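Local coordinates for uncharacterized protein (Bacteroides uniformis ATCC 8492, PDB 4Q68) that probably hydrolyses the amide bond between N-acetylmuramic acid and L-alanine in peptidoglycan fragments, as a member of the NlpC/P60 amidase family, at residues S112-R117 against Y157-K162; D175-T180 against G192-A197. One frame throughout, in Å; residues are numbered along the deposited sequence.

Contact 1: S112-R117 against Y157-K162. With NA (sodium ion), chain D.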
# COMPACT_ATOMS: atom_id res chain seq x y z
N SER A 112 -8.74 -0.58 -16.29
CA SER A 112 -9.71 0.48 -16.06
C SER A 112 -9.44 1.66 -16.96
O SER A 112 -8.33 2.18 -16.99
CB SER A 112 -9.65 0.99 -14.63
OG SER A 112 -10.57 2.06 -14.50
N PRO A 113 -10.48 2.13 -17.68
CA PRO A 113 -10.29 3.30 -18.55
C PRO A 113 -10.20 4.64 -17.83
O PRO A 113 -9.78 5.64 -18.42
CB PRO A 113 -11.55 3.26 -19.43
CG PRO A 113 -12.59 2.63 -18.57
CD PRO A 113 -11.83 1.56 -17.83
N ASP A 114 -10.62 4.67 -16.58
CA ASP A 114 -10.65 5.91 -15.83
C ASP A 114 -9.27 6.25 -15.33
O ASP A 114 -8.51 5.37 -14.91
CB ASP A 114 -11.63 5.78 -14.67
CG ASP A 114 -13.05 5.73 -15.16
OD1 ASP A 114 -13.49 6.72 -15.76
OD2 ASP A 114 -13.74 4.72 -14.96
N THR A 115 -8.96 7.54 -15.35
CA THR A 115 -7.67 7.99 -14.88
C THR A 115 -7.79 9.21 -14.00
O THR A 115 -8.78 9.94 -14.02
CB THR A 115 -6.67 8.26 -16.03
OG1 THR A 115 -7.06 9.43 -16.74
CG2 THR A 115 -6.57 7.12 -16.99
N GLU A 116 -6.80 9.40 -13.14
CA GLU A 116 -6.72 10.61 -12.34
C GLU A 116 -5.29 11.14 -12.39
O GLU A 116 -4.32 10.38 -12.38
CB GLU A 116 -7.25 10.41 -10.90
CG GLU A 116 -6.47 9.44 -10.03
CD GLU A 116 -6.90 9.43 -8.56
OE1 GLU A 116 -7.98 9.98 -8.24
OE2 GLU A 116 -6.16 8.87 -7.74
N ARG A 117 -5.18 12.47 -12.45
CA ARG A 117 -3.91 13.19 -12.49
C ARG A 117 -3.43 13.34 -11.04
O ARG A 117 -4.10 13.94 -10.23
CB ARG A 117 -4.09 14.56 -13.13
CG ARG A 117 -2.79 15.35 -13.26
CD ARG A 117 -3.12 16.73 -13.76
NE ARG A 117 -1.99 17.65 -13.76
CZ ARG A 117 -1.22 17.89 -14.82
NH1 ARG A 117 -1.37 17.18 -15.94
NH2 ARG A 117 -0.26 18.81 -14.75
N TYR A 157 -7.38 4.23 -12.36
CA TYR A 157 -8.01 3.78 -11.12
C TYR A 157 -9.43 3.35 -11.45
O TYR A 157 -9.95 3.67 -12.52
CB TYR A 157 -7.99 4.88 -10.03
CG TYR A 157 -9.03 5.97 -10.21
CD1 TYR A 157 -8.99 6.82 -11.31
CD2 TYR A 157 -10.06 6.12 -9.32
CE1 TYR A 157 -9.97 7.78 -11.50
CE2 TYR A 157 -11.04 7.10 -9.51
CZ TYR A 157 -10.98 7.92 -10.60
OH TYR A 157 -11.95 8.87 -10.82
N LEU A 158 -10.05 2.64 -10.52
CA LEU A 158 -11.43 2.22 -10.65
C LEU A 158 -12.27 3.08 -9.71
O LEU A 158 -12.12 2.97 -8.49
CB LEU A 158 -11.57 0.74 -10.26
CG LEU A 158 -12.97 0.17 -10.43
CD1 LEU A 158 -13.37 0.06 -11.91
CD2 LEU A 158 -13.06 -1.19 -9.77
N PRO A 159 -13.13 3.96 -10.25
CA PRO A 159 -14.00 4.75 -9.37
C PRO A 159 -14.89 3.84 -8.55
O PRO A 159 -15.35 2.80 -9.03
CB PRO A 159 -14.83 5.59 -10.35
CG PRO A 159 -13.98 5.64 -11.59
CD PRO A 159 -13.32 4.30 -11.67
N LYS A 160 -15.18 4.24 -7.32
CA LYS A 160 -15.88 3.34 -6.42
C LYS A 160 -17.26 2.91 -6.89
O LYS A 160 -17.65 1.78 -6.62
CB LYS A 160 -15.92 3.89 -5.00
CG LYS A 160 -16.71 5.14 -4.79
CD LYS A 160 -16.61 5.45 -3.32
CE LYS A 160 -17.29 6.72 -2.95
NZ LYS A 160 -16.98 7.10 -1.55
N ALA A 161 -17.98 3.75 -7.63
CA ALA A 161 -19.29 3.35 -8.14
C ALA A 161 -19.22 2.22 -9.15
O ALA A 161 -20.23 1.56 -9.39
CB ALA A 161 -20.03 4.53 -8.71
N LYS A 162 -18.04 1.98 -9.72
CA LYS A 162 -17.84 0.95 -10.72
C LYS A 162 -17.32 -0.35 -10.13
O LYS A 162 -17.04 -1.29 -10.88
CB LYS A 162 -16.92 1.47 -11.83
CG LYS A 162 -17.50 2.68 -12.53
CD LYS A 162 -16.69 3.10 -13.73
CE LYS A 162 -17.24 4.36 -14.38
NZ LYS A 162 -16.54 4.68 -15.64
NA NA D . -9.90 11.09 -9.08
O HOH W 1 -15.86 7.73 -14.64
O HOH W 2 -11.81 10.31 -13.33
O HOH W 3 -9.81 11.88 -11.68
O HOH W 4 -12.44 11.55 -8.25
O HOH W 5 -8.70 13.44 -8.35
O HOH W 6 -8.43 8.79 -7.98

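Contact 2: D175-T180 against G192-A197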
# COMPACT_ATOMS: atom_id res chain seq x y z
N ASP A 175 -4.63 -9.88 -4.88
CA ASP A 175 -4.26 -8.59 -5.41
C ASP A 175 -4.14 -7.57 -4.28
O ASP A 175 -4.82 -7.63 -3.25
CB ASP A 175 -5.28 -8.07 -6.42
CG ASP A 175 -5.20 -8.77 -7.79
OD1 ASP A 175 -4.23 -9.52 -8.03
OD2 ASP A 175 -6.10 -8.51 -8.62
N ILE A 176 -3.24 -6.62 -4.50
CA ILE A 176 -3.05 -5.52 -3.57
C ILE A 176 -3.97 -4.38 -3.98
O ILE A 176 -3.99 -3.95 -5.14
CB ILE A 176 -1.57 -5.08 -3.59
CG1 ILE A 176 -0.69 -6.21 -3.06
CG2 ILE A 176 -1.38 -3.81 -2.79
CD1 ILE A 176 0.77 -6.05 -3.40
N ILE A 177 -4.74 -3.89 -3.01
CA ILE A 177 -5.71 -2.84 -3.22
C ILE A 177 -5.20 -1.58 -2.53
O ILE A 177 -4.91 -1.60 -1.34
CB ILE A 177 -7.07 -3.24 -2.62
CG1 ILE A 177 -7.58 -4.58 -3.18
CG2 ILE A 177 -8.08 -2.12 -2.79
CD1 ILE A 177 -7.73 -4.63 -4.70
N ALA A 178 -5.11 -0.49 -3.29
CA ALA A 178 -4.77 0.83 -2.76
C ALA A 178 -5.99 1.72 -2.94
O ALA A 178 -6.48 1.89 -4.06
CB ALA A 178 -3.57 1.41 -3.50
N ILE A 179 -6.51 2.24 -1.84
CA ILE A 179 -7.74 3.02 -1.87
C ILE A 179 -7.40 4.49 -2.11
O ILE A 179 -6.68 5.10 -1.33
CB ILE A 179 -8.54 2.84 -0.57
CG1 ILE A 179 -8.94 1.37 -0.42
CG2 ILE A 179 -9.75 3.76 -0.58
CD1 ILE A 179 -9.74 1.04 0.82
N THR A 180 -7.91 5.04 -3.21
CA THR A 180 -7.64 6.40 -3.60
C THR A 180 -8.51 7.35 -2.77
O THR A 180 -9.58 6.98 -2.29
CB THR A 180 -7.87 6.58 -5.12
OG1 THR A 180 -9.21 6.21 -5.47
CG2 THR A 180 -6.94 5.70 -5.91
N GLY A 192 -5.06 -2.91 1.35
CA GLY A 192 -5.33 -4.23 1.82
C GLY A 192 -5.15 -5.25 0.71
O GLY A 192 -4.63 -4.93 -0.35
N ILE A 193 -5.57 -6.48 0.99
CA ILE A 193 -5.42 -7.61 0.08
C ILE A 193 -6.82 -8.13 -0.31
O ILE A 193 -7.67 -8.35 0.56
CB ILE A 193 -4.62 -8.74 0.79
CG1 ILE A 193 -3.25 -8.22 1.27
CG2 ILE A 193 -4.45 -9.94 -0.12
CD1 ILE A 193 -2.34 -7.76 0.17
N ALA A 194 -7.05 -8.31 -1.60
CA ALA A 194 -8.32 -8.80 -2.10
C ALA A 194 -8.60 -10.25 -1.69
O ALA A 194 -7.73 -11.10 -1.82
CB ALA A 194 -8.35 -8.70 -3.61
N PHE A 195 -9.82 -10.50 -1.25
CA PHE A 195 -10.25 -11.83 -0.83
C PHE A 195 -11.71 -12.03 -1.22
O PHE A 195 -12.60 -11.36 -0.70
CB PHE A 195 -10.10 -11.93 0.69
CG PHE A 195 -10.69 -13.18 1.32
CD1 PHE A 195 -10.66 -14.41 0.68
CD2 PHE A 195 -11.22 -13.13 2.59
CE1 PHE A 195 -11.19 -15.55 1.29
CE2 PHE A 195 -11.74 -14.27 3.20
CZ PHE A 195 -11.72 -15.47 2.55
N TYR A 196 -11.95 -12.98 -2.13
CA TYR A 196 -13.30 -13.38 -2.48
C TYR A 196 -13.77 -14.45 -1.51
O TYR A 196 -13.18 -15.52 -1.40
CB TYR A 196 -13.38 -13.91 -3.90
CG TYR A 196 -13.28 -12.84 -4.96
CD1 TYR A 196 -14.41 -12.19 -5.42
CD2 TYR A 196 -12.05 -12.47 -5.50
CE1 TYR A 196 -14.32 -11.22 -6.41
CE2 TYR A 196 -11.96 -11.50 -6.48
CZ TYR A 196 -13.10 -10.88 -6.94
OH TYR A 196 -13.04 -9.92 -7.91
N ALA A 197 -14.86 -14.15 -0.81
CA ALA A 197 -15.46 -15.07 0.14
C ALA A 197 -16.90 -15.23 -0.29
O ALA A 197 -17.67 -14.27 -0.27
CB ALA A 197 -15.38 -14.52 1.56

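Contact 1: S112-R117 against Y157-K162
The ring of Y157 lies beneath the carboxylate of E116, in one of that residue's two modelled conformers, with E116 OE1 4.2 Å above the ring plane and over its centre. The two planes are only 25° apart, a stacked arrangement, although the side chains as a whole cross at about a right angle. P159 CD approaches the opposite face near the rim, so a broad flat ring suits the slot between acid and proline. T115 O comes up at the ring edge, and a water joins it to Y157 OH. In the same conformer E116 OE1 binds a sodium ion at 2.4 Å, with four waters around it, the most distant one lying over the ring centre. With the ion's charge so near, E116 is probably kept ionised. Backbone and small polar groups hold the other end. D114 O accepts Y157 N at 3.0 Å, while S112 OG, anti to its own backbone N (chi1 177°), donates to Y157 O at 2.6 Å from above the carbonyl plane. A serine is short enough to do this while taking a weak bond from D114 N. D114 meets K162 tip to tip in a salt bridge, D114 OD2 using its syn lone pair toward K162 NZ at 2.9 Å, and a water donates to D114 OD1. An alanine here, keeping only CB beside P159 CD, would probably leave the K162 ammonium group without its charged mate and its tip free to turn. Around this contact, S112 follows helix 107-111 and its O accepts H156 ND1, strand 115-117 pairs antiparallel with strand 154-156, and strand 158-159 pairs antiparallel with strand 230-238, L158 bonding to I233 by its backbone.

Contact 2: D175-T180 against G192-A197
D175 lies just before strand 176-181, which pairs with strand 188-197 in a beta hairpin of the central antiparallel sheet of this papain-like NlpC/P60 fold. Its O accepts A194 N at 2.9 Å in a nearly straight bond (171° at the hydrogen), and I193 CA adds a CA-H...O contact to the same oxygen at 3.4 Å. The carboxylate turns to other partners, OD2 taking K172 N and OD1 forming a salt bridge with R237, a double duty that suits an acid just ahead of a strand. I176 forms an antiparallel non-hydrogen-bonded pair with I193. Their side chains lie side by side and point the same way; with I176 CG1 anti to its carbonyl carbon (chi1 -65°), that atom meets I193 CD1 at 3.9 Å in one modelled conformer of I193. I177 and G192 make the hydrogen-bonded pair, I177 N donating to G192 O at 2.9 Å. G192 is almost fully extended, a shape that suits a residue without CB. On the other face of the sheet from I176, the small A194 offers its CB as an apolar partner beside I177, 4.2 Å from I177 CG1. Beta-branched isoleucines suit an extended strand, I176 giving its side chain to one apolar face, under M7 of helix 2-12, and I177 to the other, against L203, I233 and V235. The short strand segments run at 122° to each other. Beyond I177 the pairing passes to the earlier part of strand 188-197, I179 bonding by its backbone to A189 and H190, while A178 bonds to R234 of strand 230-238. The last bond that 175-180 makes with 192-197 is therefore the return one of the I177 pair, from G192 N to I177 O at 3.0 Å.

Contact 1 closes before contact 2 opens, so the two come in series along the chain, with strands 158-159 and 176-181 consecutive. Their centres are 15 Å apart, contact 1 toward the surface and contact 2 in the buried interior. Both reach the same antiparallel sheet, since 158-159 and 176-181 each pair with strand 230-238. They also touch directly at T180, at the far end of 175-180: Y157 CD2 packs on T180 OG1 at 3.9 Å, and E116 OE2 packs on T180 CG2 at 3.7 Å in the modelled conformer of E116. The small two-stranded sheet of 115-117 and 154-156, with its sodium site, is thus joined to the central sheet of the amidase domain.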